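Local coordinates for NAD-dependent epimerase/dehydratase domain-containing protein (Ruegeria pomeroyi DSS-3, PDB 3IUS) that is of unknown function but probably binds NAD through a Rossmann-type domain of the epimerase/dehydratase (atypical short-chain dehydrogenase-like) family, at residues A92-V106 against W138-A152. Numbering follows the deposited sequence. Where two conformers were deposited one is given.
Sequences AAQFRWVGYLSTTAV and WQAVPNLPLHVFRLA
Strand 97-103 pairs with strand 146-151 as parallel neighbours in the central sheet of a Rossmann-type fold, and helix 126-140 makes the crossover between them over the face that carries Val98, Tyr100 and Ser102. Backbone bonds run from Val98 N to Pro145 O (2.9 Å) as far as Leu151 N to Ser102 O, with a weak one from Thr104 N to Leu151 O beyond; Pro145, lacking an N-H, suits the start of this ladder, where the pairing asks of it only a carbonyl, and its ring packs against the Phe95-Arg96 backbone.

His147 and Trp97 meet on the opposite face, under helix 185-197. The imidazole and the five-membered ring of the indole form an offset stack, centroids 4.2 Å apart and planes at 24°, with Trp97 CD1 over the histidine face. With CG beside its own backbone N (chi1 -56°), His147 turns ND1 back to Val98 O at 3.2 Å, so that this oxygen takes both the backbone and side-chain N-H of one residue, while NE2 bonds to Asp200 N. A leucine here would probably leave Asp200 N without its acceptor and Val98 O without its second donor, and Trp97 without its flat stacking partner. Gly99 suits its place because a side chain would run into the Trp97 indole.

On the helix face, the Tyr100 ring offset-stacks on the Trp138 pyrrole at 29°, and Asp78 takes the indole N-H. Farther along, Ser102 OG and Arg150 NH2 share the Glu135 carboxylate, one oxygen each, tying the strands to the crossover helix. The extended Arg150 chain also lets Val106 CG2 lie over one face of its guanidinium, 3.8 Å from Arg150 NE.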
# COMPACT_ATOMS: atom_id res chain seq x y z
N ALA A 92 3.96 23.02 8.48
CA ALA A 92 4.99 22.02 8.19
C ALA A 92 5.89 21.67 9.38
O ALA A 92 6.17 20.50 9.63
CB ALA A 92 5.84 22.46 7.00
N ALA A 93 6.31 22.69 10.11
CA ALA A 93 7.27 22.52 11.20
C ALA A 93 6.71 21.84 12.44
O ALA A 93 7.47 21.40 13.31
CB ALA A 93 7.91 23.86 11.56
N GLN A 94 5.39 21.72 12.54
CA GLN A 94 4.82 21.11 13.74
C GLN A 94 4.74 19.59 13.63
O GLN A 94 4.57 18.91 14.64
CB GLN A 94 3.47 21.73 14.10
CG GLN A 94 2.35 21.41 13.15
CD GLN A 94 1.18 22.36 13.30
OE1 GLN A 94 0.03 21.95 13.27
NE2 GLN A 94 1.48 23.65 13.48
N PHE A 95 4.90 19.07 12.42
CA PHE A 95 4.87 17.63 12.23
C PHE A 95 6.25 17.03 12.45
O PHE A 95 7.27 17.65 12.15
CB PHE A 95 4.39 17.27 10.82
CG PHE A 95 3.06 17.88 10.47
CD1 PHE A 95 1.90 17.49 11.14
CD2 PHE A 95 2.96 18.82 9.47
CE1 PHE A 95 0.68 18.05 10.82
CE2 PHE A 95 1.74 19.39 9.14
CZ PHE A 95 0.60 19.00 9.81
N ARG A 96 6.28 15.82 12.99
CA ARG A 96 7.53 15.08 13.12
C ARG A 96 7.70 14.14 11.95
O ARG A 96 8.81 13.73 11.61
CB ARG A 96 7.55 14.29 14.43
CG ARG A 96 8.68 13.28 14.51
CD ARG A 96 8.72 12.57 15.86
NE ARG A 96 9.72 11.51 15.89
CZ ARG A 96 11.02 11.72 15.98
NH1 ARG A 96 11.50 12.95 16.03
NH2 ARG A 96 11.86 10.69 16.01
N TRP A 97 6.59 13.80 11.30
CA TRP A 97 6.63 12.77 10.28
C TRP A 97 5.36 12.83 9.45
O TRP A 97 4.27 12.99 9.98
CB TRP A 97 6.75 11.42 10.97
CG TRP A 97 6.81 10.21 10.08
CD1 TRP A 97 7.93 9.58 9.62
CD2 TRP A 97 5.69 9.46 9.60
NE1 TRP A 97 7.58 8.49 8.86
CE2 TRP A 97 6.21 8.40 8.83
CE3 TRP A 97 4.31 9.58 9.72
CZ2 TRP A 97 5.39 7.46 8.19
CZ3 TRP A 97 3.49 8.66 9.09
CH2 TRP A 97 4.04 7.61 8.34
N VAL A 98 5.54 12.73 8.13
CA VAL A 98 4.42 12.61 7.21
C VAL A 98 4.68 11.44 6.28
O VAL A 98 5.76 11.33 5.69
CB VAL A 98 4.23 13.89 6.38
CG1 VAL A 98 3.19 13.66 5.29
CG2 VAL A 98 3.85 15.07 7.28
N GLY A 99 3.70 10.55 6.13
CA GLY A 99 3.87 9.43 5.23
C GLY A 99 2.84 9.45 4.12
O GLY A 99 1.64 9.48 4.39
N TYR A 100 3.30 9.45 2.87
CA TYR A 100 2.41 9.30 1.74
C TYR A 100 2.49 7.88 1.21
O TYR A 100 3.57 7.42 0.84
CB TYR A 100 2.74 10.29 0.62
CG TYR A 100 1.88 10.08 -0.61
CD1 TYR A 100 0.52 10.38 -0.59
CD2 TYR A 100 2.41 9.56 -1.78
CE1 TYR A 100 -0.28 10.17 -1.69
CE2 TYR A 100 1.62 9.34 -2.89
CZ TYR A 100 0.27 9.66 -2.84
OH TYR A 100 -0.52 9.44 -3.94
N LEU A 101 1.36 7.19 1.17
CA LEU A 101 1.33 5.86 0.59
C LEU A 101 1.16 5.95 -0.92
O LEU A 101 0.15 6.45 -1.42
CB LEU A 101 0.23 5.00 1.22
CG LEU A 101 0.34 4.79 2.74
CD1 LEU A 101 -0.75 3.84 3.23
CD2 LEU A 101 1.72 4.28 3.14
N SER A 102 2.18 5.48 -1.64
CA SER A 102 2.19 5.48 -3.09
C SER A 102 2.12 4.03 -3.56
O SER A 102 1.74 3.15 -2.79
CB SER A 102 3.47 6.16 -3.61
OG SER A 102 3.40 6.38 -5.02
N THR A 103 2.49 3.77 -4.80
CA THR A 103 2.51 2.41 -5.32
C THR A 103 3.72 2.19 -6.22
O THR A 103 4.44 3.14 -6.56
CB THR A 103 1.24 2.07 -6.13
OG1 THR A 103 1.28 2.77 -7.38
CG2 THR A 103 -0.02 2.44 -5.37
N THR A 104 3.95 0.94 -6.61
CA THR A 104 5.07 0.61 -7.48
C THR A 104 4.75 0.86 -8.95
O THR A 104 5.59 0.62 -9.82
CB THR A 104 5.53 -0.85 -7.31
OG1 THR A 104 4.44 -1.73 -7.60
CG2 THR A 104 6.04 -1.10 -5.90
N ALA A 105 3.54 1.34 -9.23
CA ALA A 105 3.14 1.58 -10.61
C ALA A 105 3.90 2.77 -11.19
O ALA A 105 3.94 2.96 -12.40
CB ALA A 105 1.63 1.79 -10.73
N VAL A 106 4.51 3.56 -10.31
CA VAL A 106 5.28 4.71 -10.75
C VAL A 106 6.46 4.34 -11.66
O VAL A 106 6.89 5.15 -12.48
CB VAL A 106 5.81 5.52 -9.56
CG1 VAL A 106 4.66 6.04 -8.71
CG2 VAL A 106 6.75 4.66 -8.74
N TRP A 138 3.51 16.35 -3.05
CA TRP A 138 3.94 16.19 -1.67
C TRP A 138 5.41 16.60 -1.48
O TRP A 138 5.74 17.32 -0.55
CB TRP A 138 3.70 14.76 -1.19
CG TRP A 138 2.27 14.52 -0.84
CD1 TRP A 138 1.35 13.80 -1.56
CD2 TRP A 138 1.58 15.00 0.32
NE1 TRP A 138 0.14 13.81 -0.91
CE2 TRP A 138 0.25 14.53 0.25
CE3 TRP A 138 1.97 15.77 1.42
CZ2 TRP A 138 -0.69 14.82 1.23
CZ3 TRP A 138 1.02 16.06 2.40
CH2 TRP A 138 -0.29 15.58 2.29
N GLN A 139 6.28 16.16 -2.39
CA GLN A 139 7.71 16.45 -2.28
C GLN A 139 8.02 17.94 -2.44
O GLN A 139 9.12 18.38 -2.11
CB GLN A 139 8.52 15.62 -3.27
CG GLN A 139 8.56 14.12 -2.98
CD GLN A 139 9.62 13.75 -1.95
OE1 GLN A 139 10.23 14.62 -1.33
NE2 GLN A 139 9.85 12.45 -1.78
N ALA A 140 7.07 18.71 -2.95
CA ALA A 140 7.28 20.15 -3.16
C ALA A 140 7.00 21.00 -1.92
O ALA A 140 7.45 22.14 -1.84
CB ALA A 140 6.45 20.65 -4.33
N VAL A 141 6.28 20.44 -0.95
CA VAL A 141 5.92 21.17 0.26
C VAL A 141 7.16 21.46 1.11
O VAL A 141 7.75 20.56 1.70
CB VAL A 141 4.90 20.40 1.12
CG1 VAL A 141 4.42 21.26 2.27
CG2 VAL A 141 3.71 19.94 0.26
N PRO A 142 7.56 22.73 1.18
CA PRO A 142 8.79 23.10 1.89
C PRO A 142 8.80 22.64 3.36
O PRO A 142 7.82 22.86 4.08
CB PRO A 142 8.80 24.63 1.82
CG PRO A 142 7.90 24.99 0.69
CD PRO A 142 6.85 23.91 0.64
N ASN A 143 9.89 22.00 3.78
CA ASN A 143 10.12 21.67 5.18
C ASN A 143 9.18 20.62 5.78
O ASN A 143 9.14 20.44 6.99
CB ASN A 143 10.11 22.93 6.04
CG ASN A 143 11.09 23.97 5.55
OD1 ASN A 143 10.71 25.09 5.23
ND2 ASN A 143 12.37 23.61 5.49
N LEU A 144 8.43 19.94 4.92
CA LEU A 144 7.59 18.84 5.37
C LEU A 144 8.45 17.58 5.55
O LEU A 144 9.23 17.23 4.66
CB LEU A 144 6.48 18.60 4.34
CG LEU A 144 5.21 17.88 4.80
CD1 LEU A 144 4.45 18.72 5.83
CD2 LEU A 144 4.33 17.61 3.60
N PRO A 145 8.32 16.90 6.70
CA PRO A 145 9.07 15.67 6.99
C PRO A 145 8.47 14.52 6.20
O PRO A 145 7.98 13.56 6.81
CB PRO A 145 8.84 15.44 8.48
CG PRO A 145 8.05 16.62 8.98
CD PRO A 145 7.40 17.25 7.80
N LEU A 146 8.50 14.62 4.88
CA LEU A 146 7.80 13.69 4.00
C LEU A 146 8.54 12.38 3.78
O LEU A 146 9.76 12.36 3.62
CB LEU A 146 7.53 14.34 2.65
CG LEU A 146 6.87 13.42 1.62
CD1 LEU A 146 5.42 13.13 2.00
CD2 LEU A 146 6.98 14.01 0.22
N HIS A 147 7.79 11.28 3.75
CA HIS A 147 8.33 9.97 3.45
C HIS A 147 7.34 9.37 2.49
O HIS A 147 6.14 9.44 2.73
CB HIS A 147 8.44 9.12 4.72
CG HIS A 147 9.26 9.77 5.79
ND1 HIS A 147 8.79 10.83 6.54
CD2 HIS A 147 10.51 9.52 6.24
CE1 HIS A 147 9.73 11.21 7.40
NE2 HIS A 147 10.78 10.42 7.24
N VAL A 148 7.85 8.81 1.40
CA VAL A 148 7.00 8.18 0.40
C VAL A 148 7.19 6.67 0.46
O VAL A 148 8.32 6.18 0.44
CB VAL A 148 7.32 8.68 -1.02
CG1 VAL A 148 6.61 7.83 -2.07
CG2 VAL A 148 6.95 10.16 -1.16
N PHE A 149 6.08 5.95 0.49
CA PHE A 149 6.12 4.50 0.56
C PHE A 149 5.43 3.93 -0.65
O PHE A 149 4.22 4.06 -0.79
CB PHE A 149 5.44 4.01 1.85
CG PHE A 149 6.06 4.54 3.10
CD1 PHE A 149 7.09 3.85 3.72
CD2 PHE A 149 5.63 5.73 3.66
CE1 PHE A 149 7.68 4.34 4.87
CE2 PHE A 149 6.21 6.23 4.81
CZ PHE A 149 7.23 5.53 5.42
N ARG A 150 6.22 3.33 -1.54
CA ARG A 150 5.68 2.74 -2.75
C ARG A 150 5.28 1.30 -2.46
O ARG A 150 6.12 0.40 -2.37
CB ARG A 150 6.68 2.86 -3.91
CG ARG A 150 7.11 4.32 -4.13
CD ARG A 150 8.10 4.50 -5.28
NE ARG A 150 8.31 5.93 -5.55
CZ ARG A 150 9.39 6.43 -6.15
NH1 ARG A 150 10.37 5.63 -6.54
NH2 ARG A 150 9.48 7.75 -6.35
N LEU A 151 3.98 1.10 -2.28
CA LEU A 151 3.44 -0.17 -1.83
C LEU A 151 3.23 -1.11 -3.00
O LEU A 151 2.76 -0.71 -4.06
CB LEU A 151 2.11 0.05 -1.10
CG LEU A 151 2.10 1.01 0.10
CD1 LEU A 151 0.69 1.12 0.69
CD2 LEU A 151 3.09 0.56 1.16
N ALA A 152 3.59 -2.37 -2.80
CA ALA A 152 3.28 -3.41 -3.76
C ALA A 152 1.81 -3.82 -3.57
O ALA A 152 1.07 -3.18 -2.81
CB ALA A 152 4.21 -4.60 -3.58